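Local coordinates for quinonprotein alcohol dehydrogenase-like protein (Bacteroides thetaiotaomicron VPI-5482, PDB 4R5O) that is of unknown function but binds calcium and joins an immunoglobulin-like beta-sandwich to a seven-bladed beta-propeller of the YVTN repeat family, at residues 29-32 with 33-36; 114-117 with 118-121; 125-128 with 129-133. One frame throughout, in Å; residues are numbered along the deposited sequence.

Contact 1 (29-32 with 33-36)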
loop_
_atom_site.group_PDB
_atom_site.type_symbol
_atom_site.label_atom_id
_atom_site.label_comp_id
_atom_site.label_asym_id
_atom_site.label_seq_id
_atom_site.Cartn_x
_atom_site.Cartn_y
_atom_site.Cartn_z
ATOM N N VAL A 29 -24.422 -9.900 1.452
ATOM C CA VAL A 29 -23.039 -10.206 1.791
ATOM C C VAL A 29 -22.794 -11.645 1.285
ATOM O O VAL A 29 -23.542 -12.572 1.623
ATOM C CB VAL A 29 -22.672 -9.986 3.289
ATOM C CG1 VAL A 29 -21.217 -10.327 3.542
ATOM C CG2 VAL A 29 -22.931 -8.550 3.721
ATOM N N LEU A 30 -21.794 -11.796 0.411
ATOM C CA LEU A 30 -21.413 -13.072 -0.213
ATOM C C LEU A 30 -19.992 -13.476 0.145
ATOM O O LEU A 30 -19.170 -12.615 0.433
ATOM C CB LEU A 30 -21.522 -12.996 -1.762
ATOM C CG LEU A 30 -22.896 -12.694 -2.342
ATOM C CD1 LEU A 30 -23.005 -11.194 -2.794
ATOM C CD2 LEU A 30 -23.216 -13.669 -3.465
ATOM N N GLU A 31 -19.689 -14.778 0.064
ATOM C CA GLU A 31 -18.325 -15.257 0.263
ATOM C C GLU A 31 -17.546 -15.107 -1.021
ATOM O O GLU A 31 -18.148 -15.109 -2.101
ATOM C CB GLU A 31 -18.283 -16.731 0.742
ATOM C CG GLU A 31 -18.987 -17.022 2.059
ATOM C CD GLU A 31 -18.495 -16.322 3.309
ATOM O OE1 GLU A 31 -17.284 -16.010 3.398
ATOM O OE2 GLU A 31 -19.321 -16.144 4.233
ATOM N N LEU A 32 -16.209 -14.996 -0.924
ATOM C CA LEU A 32 -15.367 -14.987 -2.121
ATOM C C LEU A 32 -15.578 -16.323 -2.824
ATOM O O LEU A 32 -15.645 -17.367 -2.163
ATOM C CB LEU A 32 -13.886 -14.713 -1.785
ATOM C CG LEU A 32 -13.546 -13.293 -1.346
ATOM C CD1 LEU A 32 -12.207 -13.241 -0.639
ATOM C CD2 LEU A 32 -13.622 -12.307 -2.511
ATOM N N GLY A 33 -15.841 -16.264 -4.117
ATOM C CA GLY A 33 -16.134 -17.465 -4.891
ATOM C C GLY A 33 -17.614 -17.668 -5.182
ATOM O O GLY A 33 -17.942 -18.375 -6.135
ATOM N N GLU A 34 -18.522 -17.049 -4.369
ATOM C CA GLU A 34 -19.966 -17.141 -4.563
ATOM C C GLU A 34 -20.425 -16.218 -5.697
ATOM O O GLU A 34 -19.689 -15.302 -6.088
ATOM C CB GLU A 34 -20.741 -16.813 -3.288
ATOM C CG GLU A 34 -20.490 -17.752 -2.118
ATOM C CD GLU A 34 -21.393 -17.599 -0.902
ATOM O OE1 GLU A 34 -22.265 -16.695 -0.882
ATOM O OE2 GLU A 34 -21.253 -18.432 0.023
ATOM N N THR A 35 -21.635 -16.480 -6.237
ATOM C CA THR A 35 -22.221 -15.694 -7.321
ATOM C C THR A 35 -23.530 -15.070 -6.850
ATOM O O THR A 35 -24.399 -15.765 -6.303
ATOM C CB THR A 35 -22.432 -16.569 -8.573
ATOM O OG1 THR A 35 -21.184 -17.154 -8.956
ATOM C CG2 THR A 35 -22.994 -15.787 -9.750
ATOM N N LEU A 36 -23.665 -13.754 -7.067
ATOM C CA LEU A 36 -24.902 -13.034 -6.750
ATOM C C LEU A 36 -25.856 -13.187 -7.908
ATOM O O LEU A 36 -25.539 -12.739 -9.016
ATOM C CB LEU A 36 -24.651 -11.537 -6.422
ATOM C CG LEU A 36 -25.883 -10.656 -6.184
ATOM C CD1 LEU A 36 -26.638 -11.058 -4.935
ATOM C CD2 LEU A 36 -25.500 -9.235 -6.039
#
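Leu-30 begins the contact by leaning its branched end against the returning chain: CD2 lies 3.9 Å from CB of Leu-36, the two side chains crossing at about a right angle, and also packs on the Thr-35 to Leu-36 peptide. The next residue, Glu-31, opens a type II beta turn that ends at Glu-34, and Glu-34 N closes it on Glu-31 O at 3.0 Å. To this the Glu-34 side chain adds a second link, a nearly straight but weak bond from Glu-31 N to Glu-34 OE1, 3.3 Å long. The Glu-34 chain reaches back because it stays extended beyond CG (chi2 -171°), and it runs beside the Glu-31 side chain, with OE2 3.4 Å from Glu-31 CG. The Glu-31 chain bends at chi2 (-61°), and its OE2 bonds to Asn-97 ND2; the two carboxylates lie 5.2 Å apart between Glu-31 OE2 and Glu-34 OE2. Leu-32 and Gly-33 form the corner, where a side chain on Gly-33, at phi 102°, would press on the Leu-32 carbonyl oxygen. The turn carries the chain from one sheet of the immunoglobulin-like sandwich to the other: strand 28-31 runs parallel to strand 86-97, whereas strand 35-38 pairs antiparallel with strand 65-68, and Leu-36 touches Phe-94 and Phe-65 between them.

Contact 2 (114-117 with 118-121); sequences FYDT and EKKT
With chi1 at -165°, Asp-116 carries CG opposite its own backbone N and places the carboxylate over the loop that follows; at 178°, Tyr-115 sends its ring alongside Lys-120, where OH lies 3.5 Å from Lys-120 CA. Asp-116 OD1 accepts two backbone donors. Glu-118 N arrives at 2.9 Å, nearly along the C-O axis, which makes an Asx turn, and Lys-119 N comes at 3.0 Å from well above the carboxylate plane. OD2 rests on the extended Lys-119 chain, 3.4 Å from CD, while the ammonium stays beyond salt-bridge range. Asp-116 N donates to Thr-121 O at 2.8 Å, and Lys-120 and Thr-121 together face Asp-116 as a G1 beta bulge. Within the same loop, Thr-121 OG1 donates to Lys-119 O at 3.0 Å. Replacing Asp-116 by an alanine takes away OD1, and the amides of Glu-118 and Lys-119 would probably be left without their common acceptor. The turn joins strands 111-116 and 121-123 in a four-stranded propeller sheet that also includes C-terminal strand 422-424, while Tyr-115 OH bonds His-411 ND1 on strand 409-416 of the adjoining sheet.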
loop_
_atom_site.group_PDB
_atom_site.type_symbol
_atom_site.label_atom_id
_atom_site.label_comp_id
_atom_site.label_asym_id
_atom_site.label_seq_id
_atom_site.Cartn_x
_atom_site.Cartn_y
_atom_site.Cartn_z
ATOM N N PHE A 114 -4.290 -7.976 -3.038
ATOM C CA PHE A 114 -4.224 -8.737 -1.790
ATOM C C PHE A 114 -3.887 -10.198 -2.031
ATOM O O PHE A 114 -4.507 -10.836 -2.878
ATOM C CB PHE A 114 -5.536 -8.651 -0.998
ATOM C CG PHE A 114 -5.506 -9.376 0.334
ATOM C CD1 PHE A 114 -4.879 -8.810 1.441
ATOM C CD2 PHE A 114 -6.167 -10.591 0.500
ATOM C CE1 PHE A 114 -4.903 -9.454 2.683
ATOM C CE2 PHE A 114 -6.154 -11.256 1.735
ATOM C CZ PHE A 114 -5.507 -10.693 2.813
ATOM N N TYR A 115 -2.938 -10.735 -1.252
ATOM C CA TYR A 115 -2.572 -12.139 -1.299
ATOM C C TYR A 115 -2.945 -12.811 0.029
ATOM O O TYR A 115 -2.439 -12.437 1.089
ATOM C CB TYR A 115 -1.077 -12.334 -1.621
ATOM C CG TYR A 115 -0.651 -13.788 -1.637
ATOM C CD1 TYR A 115 -0.968 -14.619 -2.710
ATOM C CD2 TYR A 115 0.063 -14.338 -0.578
ATOM C CE1 TYR A 115 -0.574 -15.958 -2.731
ATOM C CE2 TYR A 115 0.483 -15.671 -0.600
ATOM C CZ TYR A 115 0.165 -16.473 -1.677
ATOM O OH TYR A 115 0.602 -17.772 -1.693
ATOM N N ASP A 116 -3.814 -13.828 -0.052
ATOM C CA ASP A 116 -4.277 -14.612 1.087
ATOM C C ASP A 116 -3.273 -15.754 1.361
ATOM O O ASP A 116 -3.132 -16.661 0.539
ATOM C CB ASP A 116 -5.687 -15.139 0.788
ATOM C CG ASP A 116 -6.464 -15.658 1.980
ATOM O OD1 ASP A 116 -5.888 -16.426 2.777
ATOM O OD2 ASP A 116 -7.683 -15.365 2.068
ATOM N N THR A 117 -2.566 -15.704 2.515
ATOM C CA THR A 117 -1.581 -16.730 2.886
ATOM C C THR A 117 -2.271 -18.062 3.296
ATOM O O THR A 117 -1.583 -19.083 3.401
ATOM C CB THR A 117 -0.654 -16.249 4.014
ATOM O OG1 THR A 117 -1.449 -15.807 5.111
ATOM C CG2 THR A 117 0.291 -15.142 3.573
ATOM N N GLU A 118 -3.602 -18.061 3.501
ATOM C CA GLU A 118 -4.344 -19.267 3.868
ATOM C C GLU A 118 -4.858 -19.973 2.616
ATOM O O GLU A 118 -4.683 -21.193 2.505
ATOM C CB GLU A 118 -5.507 -18.961 4.828
ATOM C CG GLU A 118 -5.065 -18.722 6.261
ATOM C CD GLU A 118 -6.179 -18.559 7.285
ATOM O OE1 GLU A 118 -7.345 -18.316 6.890
ATOM O OE2 GLU A 118 -5.871 -18.641 8.495
ATOM N N LYS A 119 -5.472 -19.216 1.688
ATOM C CA LYS A 119 -6.015 -19.720 0.426
ATOM C C LYS A 119 -4.937 -19.800 -0.670
ATOM O O LYS A 119 -5.203 -20.371 -1.722
ATOM C CB LYS A 119 -7.171 -18.826 -0.070
ATOM C CG LYS A 119 -8.348 -18.674 0.892
ATOM C CD LYS A 119 -9.404 -17.715 0.366
ATOM C CE LYS A 119 -10.573 -17.572 1.314
ATOM N NZ LYS A 119 -11.637 -16.662 0.791
ATOM N N LYS A 120 -3.739 -19.205 -0.453
ATOM C CA LYS A 120 -2.635 -19.093 -1.441
ATOM C C LYS A 120 -3.192 -18.494 -2.754
ATOM O O LYS A 120 -2.901 -18.986 -3.854
ATOM C CB LYS A 120 -1.911 -20.434 -1.699
ATOM C CG LYS A 120 -1.000 -20.917 -0.562
ATOM C CD LYS A 120 -0.126 -22.100 -1.034
ATOM C CE LYS A 120 1.025 -22.492 -0.128
ATOM N NZ LYS A 120 0.602 -23.059 1.169
ATOM N N THR A 121 -4.045 -17.455 -2.608
ATOM C CA THR A 121 -4.739 -16.799 -3.711
ATOM C C THR A 121 -4.472 -15.307 -3.689
ATOM O O THR A 121 -4.529 -14.678 -2.625
ATOM C CB THR A 121 -6.261 -17.092 -3.626
ATOM O OG1 THR A 121 -6.459 -18.506 -3.717
ATOM C CG2 THR A 121 -7.061 -16.408 -4.722
#

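Contact 3 (125-128 with 129-133)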
loop_
_atom_site.group_PDB
_atom_site.type_symbol
_atom_site.label_atom_id
_atom_site.label_comp_id
_atom_site.label_asym_id
_atom_site.label_seq_id
_atom_site.Cartn_x
_atom_site.Cartn_y
_atom_site.Cartn_z
ATOM N N ASP A 125 -6.014 -5.696 -7.866
ATOM C CA ASP A 125 -6.674 -4.393 -7.877
ATOM C C ASP A 125 -7.937 -4.411 -6.993
ATOM O O ASP A 125 -9.038 -4.123 -7.436
ATOM C CB ASP A 125 -7.013 -3.988 -9.331
ATOM C CG ASP A 125 -7.432 -2.551 -9.543
ATOM O OD1 ASP A 125 -7.243 -1.733 -8.614
ATOM O OD2 ASP A 125 -7.897 -2.228 -10.663
ATOM N N CYS A 126 -7.734 -4.687 -5.721
ATOM C CA CYS A 126 -8.762 -4.674 -4.700
ATOM C C CYS A 126 -9.193 -3.233 -4.417
ATOM O O CYS A 126 -10.256 -2.990 -3.840
ATOM C CB CYS A 126 -8.238 -5.356 -3.438
ATOM S SG CYS A 126 -7.933 -7.134 -3.631
ATOM N N TYR A 127 -8.349 -2.267 -4.788
ATOM C CA TYR A 127 -8.654 -0.865 -4.535
ATOM C C TYR A 127 -9.831 -0.435 -5.416
ATOM O O TYR A 127 -10.762 0.175 -4.908
ATOM C CB TYR A 127 -7.426 0.019 -4.758
ATOM C CG TYR A 127 -7.721 1.472 -4.487
ATOM C CD1 TYR A 127 -7.741 1.972 -3.181
ATOM C CD2 TYR A 127 -8.039 2.343 -5.526
ATOM C CE1 TYR A 127 -8.061 3.309 -2.928
ATOM C CE2 TYR A 127 -8.366 3.670 -5.283
ATOM C CZ TYR A 127 -8.356 4.154 -3.991
ATOM O OH TYR A 127 -8.668 5.469 -3.817
ATOM N N ALA A 128 -9.816 -0.794 -6.707
ATOM C CA ALA A 128 -10.881 -0.440 -7.633
ATOM C C ALA A 128 -12.228 -1.092 -7.228
ATOM O O ALA A 128 -13.182 -0.351 -6.972
ATOM C CB ALA A 128 -10.501 -0.854 -9.050
ATOM N N SER A 129 -12.278 -2.465 -7.111
ATOM C CA SER A 129 -13.480 -3.259 -6.807
ATOM C C SER A 129 -14.139 -2.838 -5.465
ATOM O O SER A 129 -15.365 -2.937 -5.370
ATOM C CB SER A 129 -13.188 -4.764 -6.796
ATOM O OG SER A 129 -12.136 -5.188 -5.951
ATOM N N LEU A 130 -13.389 -2.324 -4.497
ATOM C CA LEU A 130 -13.911 -1.790 -3.222
ATOM C C LEU A 130 -14.139 -0.233 -3.261
ATOM O O LEU A 130 -14.540 0.338 -2.237
ATOM C CB LEU A 130 -12.932 -2.104 -2.058
ATOM C CG LEU A 130 -12.772 -3.539 -1.576
ATOM C CD1 LEU A 130 -11.426 -3.723 -0.921
ATOM C CD2 LEU A 130 -13.888 -3.925 -0.642
ATOM N N ASN A 131 -13.841 0.460 -4.402
ATOM C CA ASN A 131 -13.983 1.921 -4.427
ATOM C C ASN A 131 -14.587 2.417 -5.728
ATOM O O ASN A 131 -14.243 3.507 -6.199
ATOM C CB ASN A 131 -12.629 2.636 -4.193
ATOM C CG ASN A 131 -12.174 2.498 -2.772
ATOM O OD1 ASN A 131 -12.647 3.217 -1.882
ATOM N ND2 ASN A 131 -11.359 1.482 -2.505
ATOM N N ALA A 132 -15.542 1.661 -6.253
ATOM C CA ALA A 132 -16.308 1.993 -7.453
ATOM C C ALA A 132 -15.401 2.385 -8.626
ATOM O O ALA A 132 -15.667 3.377 -9.309
ATOM C CB ALA A 132 -17.288 3.134 -7.150
ATOM N N GLY A 133 -14.363 1.599 -8.861
ATOM C CA GLY A 133 -13.460 1.819 -9.982
ATOM C C GLY A 133 -12.448 2.930 -9.843
ATOM O O GLY A 133 -11.762 3.213 -10.824
#
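Ala-128, Ser-129 and Asn-131 carry most of this contact, the winding and unwinding of a one-turn helix with Asp-125 as its N-cap. The capping bond, from Ala-128 N to Asp-125 OD1, is weak, and the same OD1 also bonds Thr-111 OG1 on strand 111-116. At the other end, Ala-128 O gathers two backbone donors as the chain turns off the helix: Asn-131 N at 2.8 Å and Gly-133 N at 3.0 Å reach it from opposite faces of its carbonyl plane. The positive phi of Ala-132 helps turn Gly-133 N back to that oxygen. Ser-129 keeps OG between its backbone N and carbonyl carbon (chi1 54°), which places it 3.6 Å from Cys-126 O, but its hydrogen bonds go to Pro-72 O and Asn-71 ND2, linking the propeller to the sandwich domain. One residue on, Leu-130 N closes the helical turn on Cys-126 O at 3.3 Å, and CD1 of Leu-130 lies against that carbonyl oxygen. The CB of Asn-131 is directed at the helix. OD1 of this residue bonds Tyr-177 N, and ND2, which also serves Leu-175 O, donates to Tyr-127 O at 2.8 Å, on a lone pair and in the carbonyl plane. The amide and the Tyr-127 ring are stacked, their planes 25° apart, with ND2 3.7 Å above one face of the ring and offset toward its rim.

How the contacts relate
From the N terminus the three contacts follow in series, none enclosing or crossing another. Contacts 1 and 2 close tight turns: contact 1 takes the chain between the two sheets of the sandwich domain, and contact 2 closes the hairpin at the end of strand 111-116. Contact 3 spans the short helix 126-129 and the chain leaving it, whose Ser-129 reaches the sandwich. Contacts 1 and 2, with centres about 17 Å apart, meet where Leu-32 CD1 packs 3.8 Å from Lys-119 NZ, so the sandwich touches the propeller there. Contacts 2 and 3 meet through Phe-114 N and Cys-126 SG, also 3.8 Å apart. Contacts 1 and 3 do not touch; their nearest atoms are about 8 Å apart.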